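Local coordinates for protein arginase (Trypanosoma brucei brucei, PDB 4RHJ) that is of unknown function: it has the arginase-deacetylase fold but evolved without the binuclear manganese cluster of true arginases, at residues N28-T33 with S127-E132; L62-Q67 with L303-L308; R171-V174 with P180-V183. One frame throughout, in Å; residues are numbered along the deposited sequence.

Contact 1: residues N28-T33 with S127-E132; sequences NVKGVT and STELLE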
loop_
_atom_site.group_PDB
_atom_site.type_symbol
_atom_site.label_atom_id
_atom_site.label_comp_id
_atom_site.label_asym_id
_atom_site.label_seq_id
_atom_site.Cartn_x
_atom_site.Cartn_y
_atom_site.Cartn_z
ATOM N N ASN A 28 -0.121 -36.197 -18.582
ATOM C CA ASN A 28 0.134 -36.207 -17.154
ATOM C C ASN A 28 -1.137 -36.151 -16.294
ATOM O O ASN A 28 -1.250 -36.877 -15.304
ATOM C CB ASN A 28 1.046 -35.034 -16.806
ATOM C CG ASN A 28 1.406 -34.992 -15.349
ATOM O OD1 ASN A 28 0.904 -34.161 -14.592
ATOM N ND2 ASN A 28 2.282 -35.895 -14.941
ATOM N N VAL A 29 -2.085 -35.294 -16.671
ATOM C CA VAL A 29 -3.311 -35.112 -15.889
ATOM C C VAL A 29 -4.138 -36.399 -15.842
ATOM O O VAL A 29 -4.755 -36.721 -14.824
ATOM C CB VAL A 29 -4.188 -33.941 -16.443
ATOM C CG1 VAL A 29 -4.847 -34.291 -17.768
ATOM C CG2 VAL A 29 -5.244 -33.547 -15.427
ATOM N N LYS A 30 -4.121 -37.147 -16.936
ATOM C CA LYS A 30 -4.970 -38.312 -17.049
ATOM C C LYS A 30 -4.608 -39.348 -15.997
ATOM O O LYS A 30 -5.458 -39.770 -15.221
ATOM C CB LYS A 30 -4.872 -38.918 -18.451
ATOM C CG LYS A 30 -5.237 -37.974 -19.592
ATOM C CD LYS A 30 -5.271 -38.726 -20.928
ATOM C CE LYS A 30 -5.424 -37.778 -22.115
ATOM N NZ LYS A 30 -5.306 -38.459 -23.444
ATOM N N GLY A 31 -3.337 -39.731 -15.953
ATOM C CA GLY A 31 -2.902 -40.871 -15.159
ATOM C C GLY A 31 -2.563 -40.680 -13.688
ATOM O O GLY A 31 -1.821 -41.477 -13.118
ATOM N N VAL A 32 -3.103 -39.637 -13.069
ATOM C CA VAL A 32 -2.840 -39.380 -11.655
ATOM C C VAL A 32 -3.707 -40.306 -10.808
ATOM O O VAL A 32 -4.914 -40.374 -11.009
ATOM C CB VAL A 32 -3.101 -37.902 -11.284
ATOM C CG1 VAL A 32 -3.036 -37.698 -9.782
ATOM C CG2 VAL A 32 -2.098 -37.012 -11.973
ATOM N N THR A 33 -3.081 -41.033 -9.884
ATOM C CA THR A 33 -3.783 -42.041 -9.098
ATOM C C THR A 33 -4.924 -41.368 -8.363
ATOM O O THR A 33 -4.713 -40.403 -7.642
ATOM C CB THR A 33 -2.855 -42.765 -8.084
ATOM O OG1 THR A 33 -1.912 -43.598 -8.779
ATOM C CG2 THR A 33 -3.677 -43.628 -7.143
ATOM N N SER A 127 -9.617 -29.680 -16.112
ATOM C CA SER A 127 -10.552 -29.480 -15.014
ATOM C C SER A 127 -11.475 -30.686 -14.862
ATOM O O SER A 127 -11.682 -31.198 -13.756
ATOM C CB SER A 127 -11.363 -28.206 -15.236
ATOM O OG SER A 127 -12.026 -28.232 -16.488
ATOM N N THR A 128 -12.017 -31.140 -15.985
ATOM C CA THR A 128 -12.819 -32.363 -16.029
ATOM C C THR A 128 -12.079 -33.589 -15.454
ATOM O O THR A 128 -12.657 -34.395 -14.712
ATOM C CB THR A 128 -13.250 -32.685 -17.475
ATOM O OG1 THR A 128 -14.212 -31.721 -17.933
ATOM C CG2 THR A 128 -13.857 -34.062 -17.546
ATOM N N GLU A 129 -10.798 -33.711 -15.790
ATOM C CA GLU A 129 -10.006 -34.869 -15.385
ATOM C C GLU A 129 -9.445 -34.700 -13.978
ATOM O O GLU A 129 -8.927 -35.644 -13.394
ATOM C CB GLU A 129 -8.863 -35.122 -16.374
ATOM C CG GLU A 129 -8.335 -36.549 -16.373
ATOM C CD GLU A 129 -8.826 -37.382 -17.554
ATOM O OE1 GLU A 129 -9.682 -36.909 -18.325
ATOM O OE2 GLU A 129 -8.347 -38.518 -17.728
ATOM N N LEU A 130 -9.552 -33.492 -13.441
ATOM C CA LEU A 130 -9.188 -33.233 -12.053
ATOM C C LEU A 130 -10.394 -33.415 -11.139
ATOM O O LEU A 130 -10.280 -33.907 -10.010
ATOM C CB LEU A 130 -8.620 -31.820 -11.891
ATOM C CG LEU A 130 -7.170 -31.701 -12.350
ATOM C CD1 LEU A 130 -6.548 -30.363 -11.958
ATOM C CD2 LEU A 130 -6.350 -32.891 -11.842
ATOM N N LEU A 131 -11.549 -33.006 -11.654
ATOM C CA LEU A 131 -12.810 -33.079 -10.937
ATOM C C LEU A 131 -13.344 -34.494 -10.894
ATOM O O LEU A 131 -13.983 -34.879 -9.922
ATOM C CB LEU A 131 -13.852 -32.165 -11.579
ATOM C CG LEU A 131 -13.722 -30.674 -11.325
ATOM C CD1 LEU A 131 -14.763 -29.927 -12.129
ATOM C CD2 LEU A 131 -13.859 -30.398 -9.843
ATOM N N GLU A 132 -13.095 -35.267 -11.946
ATOM C CA GLU A 132 -13.537 -36.648 -11.955
ATOM C C GLU A 132 -12.912 -37.386 -10.779
ATOM O O GLU A 132 -13.576 -38.188 -10.115
ATOM C CB GLU A 132 -13.189 -37.329 -13.281
ATOM C CG GLU A 132 -14.205 -37.068 -14.359
ATOM C CD GLU A 132 -13.791 -37.611 -15.709
ATOM O OE1 GLU A 132 -13.077 -38.634 -15.759
ATOM O OE2 GLU A 132 -14.189 -37.012 -16.727
#
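Val29 and Lys30 of helix 23-30 meet Glu129 and Leu130 of helix 116-131 by packing, with no hydrogen bond between the two segments. The apolar part is a methyl-to-methyl touch: Val29 CG2 lies 3.8 Å from Leu130 CD2, two branched side chains meeting through one methyl each. The first torsion of Val29, with CG2 anti to the backbone N, sends that methyl across to helix 116-131, where Val29 CG2 also comes within 4.1 Å of Glu129 CB.

The second part is packing of Glu129 against backbone and aliphatic carbon. Its chain is bent at chi2 (103°), which lays the carboxylate over the last turn of helix 23-30, and Glu129 OE2 sits 3.5 Å from Lys30 CA and 3.6 Å from Lys30 CB. Glu129 CG lies 3.9 Å from Val29 O. These are van der Waals contacts.

Any attraction between the charges is long-range and probably weak: Lys30 NZ, at the end of an extended chain, is 6.5 Å from Glu129 OE2, too far for a salt bridge.

A polar link lies just beyond 127-132, where Lys133 NZ is hydrogen-bonded to the carbonyl oxygens of Lys30 and Val32. Leu130 continues inward onto Ala47 and Phe49 of strand 46-50 and Cys101 of strand 95-103, while Ser127, Thr128 and Leu131 pack against helix 148-157; the contact thus joins the N-terminal helix 23-30 to a helix lying on the parallel sheet.

Contact 2: residues L62-Q67 with L303-L308; sequences LDFFLQ and LTAIAL
Phe64 turns one face of its ring to the methyl group of Ala305, a compact example of how an aromatic side chain and a small residue bring two helices together. The methyl carbon stands 3.5 Å above the ring plane and is displaced toward the rim, over the side formed by CD2 and CE2. Measured to the centroid of the Phe64 ring, Ala305 CB is 3.9 Å away and 24° off the normal, the geometry of a CH-pi contact. With CG anti to the backbone N (chi1 -169°), Phe64 extends from helix 62-66 to the backbone of helix 303-316, and Phe64 CE2 comes within 3.5 Å of Ala305 C. The ring can lie this close to the helix backbone probably because Ala305 carries only a methyl.

Ile306 adds a looser touch: Phe64 CZ is 4.3 Å from Ile306 CG1, although the CB of Ile306 points away from helix 62-66. Ile306 also packs on Pro259 of the second subunit. No hydrogen bond crosses between the segments, so the contact depends on packing.

The same ring reaches Val301 and Ser309, while Phe65 packs farther along helix 303-316, on Ile312, Lys313 and Ile316. Leu62, Asp63 and Leu66 touch strand 95-103, which places helix 62-66 between that strand and helix 303-316.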
loop_
_atom_site.group_PDB
_atom_site.type_symbol
_atom_site.label_atom_id
_atom_site.label_comp_id
_atom_site.label_asym_id
_atom_site.label_seq_id
_atom_site.Cartn_x
_atom_site.Cartn_y
_atom_site.Cartn_z
ATOM N N LEU A 62 3.326 -19.632 -10.866
ATOM C CA LEU A 62 3.137 -20.987 -10.430
ATOM C C LEU A 62 4.429 -21.352 -9.750
ATOM O O LEU A 62 4.459 -21.482 -8.534
ATOM C CB LEU A 62 2.800 -21.913 -11.617
ATOM C CG LEU A 62 3.051 -23.424 -11.507
ATOM C CD1 LEU A 62 1.758 -24.215 -11.529
ATOM C CD2 LEU A 62 3.990 -23.905 -12.604
ATOM N N ASP A 63 5.506 -21.434 -10.533
ATOM C CA ASP A 63 6.843 -21.753 -10.039
ATOM C C ASP A 63 7.277 -20.868 -8.855
ATOM O O ASP A 63 8.017 -21.310 -7.987
ATOM C CB ASP A 63 7.859 -21.632 -11.185
ATOM C CG ASP A 63 7.257 -21.955 -12.551
ATOM O OD1 ASP A 63 7.083 -23.151 -12.852
ATOM O OD2 ASP A 63 6.981 -21.013 -13.326
ATOM N N PHE A 64 6.805 -19.619 -8.843
ATOM C CA PHE A 64 7.042 -18.689 -7.747
ATOM C C PHE A 64 6.252 -19.099 -6.496
ATOM O O PHE A 64 6.738 -18.969 -5.383
ATOM C CB PHE A 64 6.675 -17.272 -8.180
ATOM C CG PHE A 64 7.124 -16.208 -7.231
ATOM C CD1 PHE A 64 8.437 -15.767 -7.236
ATOM C CD2 PHE A 64 6.238 -15.626 -6.354
ATOM C CE1 PHE A 64 8.858 -14.770 -6.372
ATOM C CE2 PHE A 64 6.654 -14.622 -5.480
ATOM C CZ PHE A 64 7.970 -14.195 -5.493
ATOM N N PHE A 65 5.046 -19.618 -6.694
ATOM C CA PHE A 65 4.223 -20.128 -5.598
ATOM C C PHE A 65 4.801 -21.404 -4.995
ATOM O O PHE A 65 4.636 -21.684 -3.807
ATOM C CB PHE A 65 2.799 -20.406 -6.075
ATOM C CG PHE A 65 1.937 -21.067 -5.042
ATOM C CD1 PHE A 65 1.409 -20.333 -3.991
ATOM C CD2 PHE A 65 1.659 -22.417 -5.107
ATOM C CE1 PHE A 65 0.617 -20.936 -3.035
ATOM C CE2 PHE A 65 0.860 -23.024 -4.150
ATOM C CZ PHE A 65 0.341 -22.284 -3.121
ATOM N N LEU A 66 5.475 -22.189 -5.824
ATOM C CA LEU A 66 6.032 -23.445 -5.359
ATOM C C LEU A 66 7.290 -23.211 -4.538
ATOM O O LEU A 66 7.653 -24.045 -3.713
ATOM C CB LEU A 66 6.317 -24.371 -6.535
ATOM C CG LEU A 66 5.105 -24.719 -7.408
ATOM C CD1 LEU A 66 5.523 -25.647 -8.532
ATOM C CD2 LEU A 66 3.985 -25.352 -6.584
ATOM N N GLN A 67 7.922 -22.056 -4.732
ATOM C CA GLN A 67 9.161 -21.734 -4.023
ATOM C C GLN A 67 8.888 -20.878 -2.779
ATOM O O GLN A 67 9.791 -20.561 -2.000
ATOM C CB GLN A 67 10.144 -21.032 -4.964
ATOM C CG GLN A 67 9.831 -19.585 -5.276
ATOM C CD GLN A 67 11.055 -18.813 -5.738
ATOM O OE1 GLN A 67 12.063 -19.400 -6.125
ATOM N NE2 GLN A 67 10.977 -17.493 -5.685
ATOM N N LEU A 303 6.253 -7.347 -7.060
ATOM C CA LEU A 303 5.274 -7.077 -6.012
ATOM C C LEU A 303 3.990 -7.907 -6.163
ATOM O O LEU A 303 3.409 -8.364 -5.193
ATOM C CB LEU A 303 4.928 -5.592 -6.006
ATOM C CG LEU A 303 5.628 -4.819 -4.897
ATOM C CD1 LEU A 303 7.135 -5.088 -4.908
ATOM C CD2 LEU A 303 5.319 -3.348 -5.025
ATOM N N THR A 304 3.547 -8.092 -7.399
ATOM C CA THR A 304 2.308 -8.817 -7.653
ATOM C C THR A 304 2.488 -10.302 -7.452
ATOM O O THR A 304 1.553 -11.006 -7.070
ATOM C CB THR A 304 1.817 -8.572 -9.056
ATOM O OG1 THR A 304 1.900 -7.168 -9.326
ATOM C CG2 THR A 304 0.371 -9.077 -9.226
ATOM N N ALA A 305 3.697 -10.776 -7.723
ATOM C CA ALA A 305 4.016 -12.184 -7.498
ATOM C C ALA A 305 3.952 -12.491 -5.996
ATOM O O ALA A 305 3.364 -13.491 -5.575
ATOM C CB ALA A 305 5.366 -12.515 -8.047
ATOM N N ILE A 306 4.560 -11.608 -5.208
ATOM C CA ILE A 306 4.552 -11.729 -3.756
ATOM C C ILE A 306 3.109 -11.783 -3.267
ATOM O O ILE A 306 2.704 -12.717 -2.579
ATOM C CB ILE A 306 5.332 -10.551 -3.083
ATOM C CG1 ILE A 306 6.836 -10.674 -3.342
ATOM C CG2 ILE A 306 5.094 -10.497 -1.588
ATOM C CD1 ILE A 306 7.634 -9.413 -3.021
ATOM N N ALA A 307 2.334 -10.790 -3.668
ATOM C CA ALA A 307 0.939 -10.672 -3.269
ATOM C C ALA A 307 0.127 -11.886 -3.674
ATOM O O ALA A 307 -0.597 -12.461 -2.878
ATOM C CB ALA A 307 0.339 -9.421 -3.879
ATOM N N LEU A 308 0.253 -12.285 -4.928
ATOM C CA LEU A 308 -0.610 -13.331 -5.423
ATOM C C LEU A 308 -0.199 -14.682 -4.917
ATOM O O LEU A 308 -1.045 -15.555 -4.745
ATOM C CB LEU A 308 -0.635 -13.316 -6.937
ATOM C CG LEU A 308 -1.559 -12.232 -7.462
ATOM C CD1 LEU A 308 -1.670 -12.373 -8.960
ATOM C CD2 LEU A 308 -2.924 -12.331 -6.818
#

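Contact 3: residues R171-V174 with P180-V183; sequences RPSV and PLRV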
loop_
_atom_site.group_PDB
_atom_site.type_symbol
_atom_site.label_atom_id
_atom_site.label_comp_id
_atom_site.label_asym_id
_atom_site.label_seq_id
_atom_site.Cartn_x
_atom_site.Cartn_y
_atom_site.Cartn_z
ATOM N N ARG A 171 -13.479 -4.665 -12.092
ATOM C CA ARG A 171 -14.610 -4.548 -13.021
ATOM C C ARG A 171 -15.506 -5.773 -12.940
ATOM O O ARG A 171 -15.029 -6.863 -12.673
ATOM C CB ARG A 171 -14.125 -4.383 -14.461
ATOM C CG ARG A 171 -13.436 -5.610 -14.999
ATOM C CD ARG A 171 -12.307 -5.278 -15.985
ATOM N NE ARG A 171 -11.090 -4.759 -15.350
ATOM C CZ ARG A 171 -10.785 -3.465 -15.238
ATOM N NH1 ARG A 171 -11.617 -2.549 -15.703
ATOM N NH2 ARG A 171 -9.654 -3.083 -14.657
ATOM N N PRO A 172 -16.811 -5.599 -13.191
ATOM C CA PRO A 172 -17.750 -6.725 -13.170
ATOM C C PRO A 172 -17.406 -7.773 -14.209
ATOM O O PRO A 172 -17.735 -8.932 -14.004
ATOM C CB PRO A 172 -19.100 -6.070 -13.479
ATOM C CG PRO A 172 -18.945 -4.664 -13.095
ATOM C CD PRO A 172 -17.505 -4.311 -13.364
ATOM N N SER A 173 -16.761 -7.362 -15.298
ATOM C CA SER A 173 -16.334 -8.273 -16.356
ATOM C C SER A 173 -17.527 -9.068 -16.908
ATOM O O SER A 173 -17.518 -10.293 -16.935
ATOM C CB SER A 173 -15.243 -9.214 -15.838
ATOM O OG SER A 173 -14.498 -9.800 -16.893
ATOM N N VAL A 174 -18.551 -8.344 -17.351
ATOM C CA VAL A 174 -19.805 -8.948 -17.795
ATOM C C VAL A 174 -20.471 -8.215 -18.964
ATOM O O VAL A 174 -21.382 -8.753 -19.601
ATOM C CB VAL A 174 -20.826 -9.015 -16.641
ATOM C CG1 VAL A 174 -20.425 -10.075 -15.613
ATOM C CG2 VAL A 174 -20.971 -7.651 -15.997
ATOM N N PRO A 180 -15.975 -14.395 -19.298
ATOM C CA PRO A 180 -16.286 -15.736 -18.798
ATOM C C PRO A 180 -17.439 -15.835 -17.796
ATOM O O PRO A 180 -17.963 -16.923 -17.622
ATOM C CB PRO A 180 -14.972 -16.161 -18.137
ATOM C CG PRO A 180 -14.344 -14.911 -17.757
ATOM C CD PRO A 180 -14.666 -13.927 -18.823
ATOM N N LEU A 181 -17.826 -14.749 -17.144
ATOM C CA LEU A 181 -18.943 -14.808 -16.202
ATOM C C LEU A 181 -20.263 -14.522 -16.932
ATOM O O LEU A 181 -21.303 -15.131 -16.652
ATOM C CB LEU A 181 -18.722 -13.816 -15.060
ATOM C CG LEU A 181 -17.269 -13.372 -14.905
ATOM C CD1 LEU A 181 -17.185 -12.012 -14.245
ATOM C CD2 LEU A 181 -16.479 -14.415 -14.126
ATOM N N ARG A 182 -20.197 -13.583 -17.871
ATOM C CA ARG A 182 -21.294 -13.285 -18.776
ATOM C C ARG A 182 -21.713 -14.530 -19.570
ATOM O O ARG A 182 -22.894 -14.743 -19.850
ATOM C CB ARG A 182 -20.882 -12.157 -19.722
ATOM C CG ARG A 182 -21.891 -11.820 -20.785
ATOM C CD ARG A 182 -23.183 -11.371 -20.173
ATOM N NE ARG A 182 -24.161 -11.032 -21.199
ATOM C CZ ARG A 182 -24.285 -9.825 -21.737
ATOM N NH1 ARG A 182 -23.491 -8.834 -21.343
ATOM N NH2 ARG A 182 -25.204 -9.608 -22.665
ATOM N N VAL A 183 -20.736 -15.352 -19.931
ATOM C CA VAL A 183 -21.016 -16.560 -20.683
ATOM C C VAL A 183 -21.726 -17.576 -19.802
ATOM O O VAL A 183 -22.625 -18.282 -20.251
ATOM C CB VAL A 183 -19.732 -17.187 -21.260
ATOM C CG1 VAL A 183 -20.042 -18.507 -21.947
ATOM C CG2 VAL A 183 -19.079 -16.226 -22.231
#
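Arg182 and Val174 are joined by the one hydrogen bond between these segments, a worked example of a loop tied to the helix that follows it. Arg182 NH1 gives its hydrogen to Val174 O at 2.7 Å, with an N-H...O angle of 160°. The oxygen lies at the guanidinium edge, 3° out of its plane, and the donor lies in the carbonyl plane. A bend at chi2 (61°) folds the arginine around this oxygen, bringing Arg182 CD within 3.2 Å of Val174 O as well.

Beside this polar grip, Leu181 CD1 lies 3.1 Å from Pro172 O and 3.2 Å from Ser173 O, tight packing against two carbonyl oxygens, and 4.0 Å from Val174 CG1. The valine and leucine side chains cross at about a right angle.

In the next shell, Asp186 forms a salt bridge with Arg182 NE, which probably helps to fix the guanidinium group. The Ser173 side chain is about 6 Å from that of Asp244, seen to bind manganese in a crystal of this protein, although none is bound to this chain. Pro172 and Val174 rest on helix 203-211, and Leu181 meets His167 of strand 163-168, within the beta-alpha-beta crossover in which helix 180-186 connects parallel strands 163-168 and 190-196.

Taken together, the contacts show how chemistry follows place in one alpha/beta fold. Contacts 2 and 3 are buried, whereas contact 1 is only partly so and includes an exposed lysine. Contacts 1 and 2 both pair two helices without a hydrogen bond, and strand 95-103 lies beside each. Contact 3 is local, linking a loop to its own following helix, and adds a directional bond; it alone lies near a metal-binding residue. Contacts 1 and 3 both border helix 148-157, and contact 2 alone borders another subunit. Their centres stand 24 to 27 Å apart, and contact 3 is nested in the chain loop that contact 2 closes.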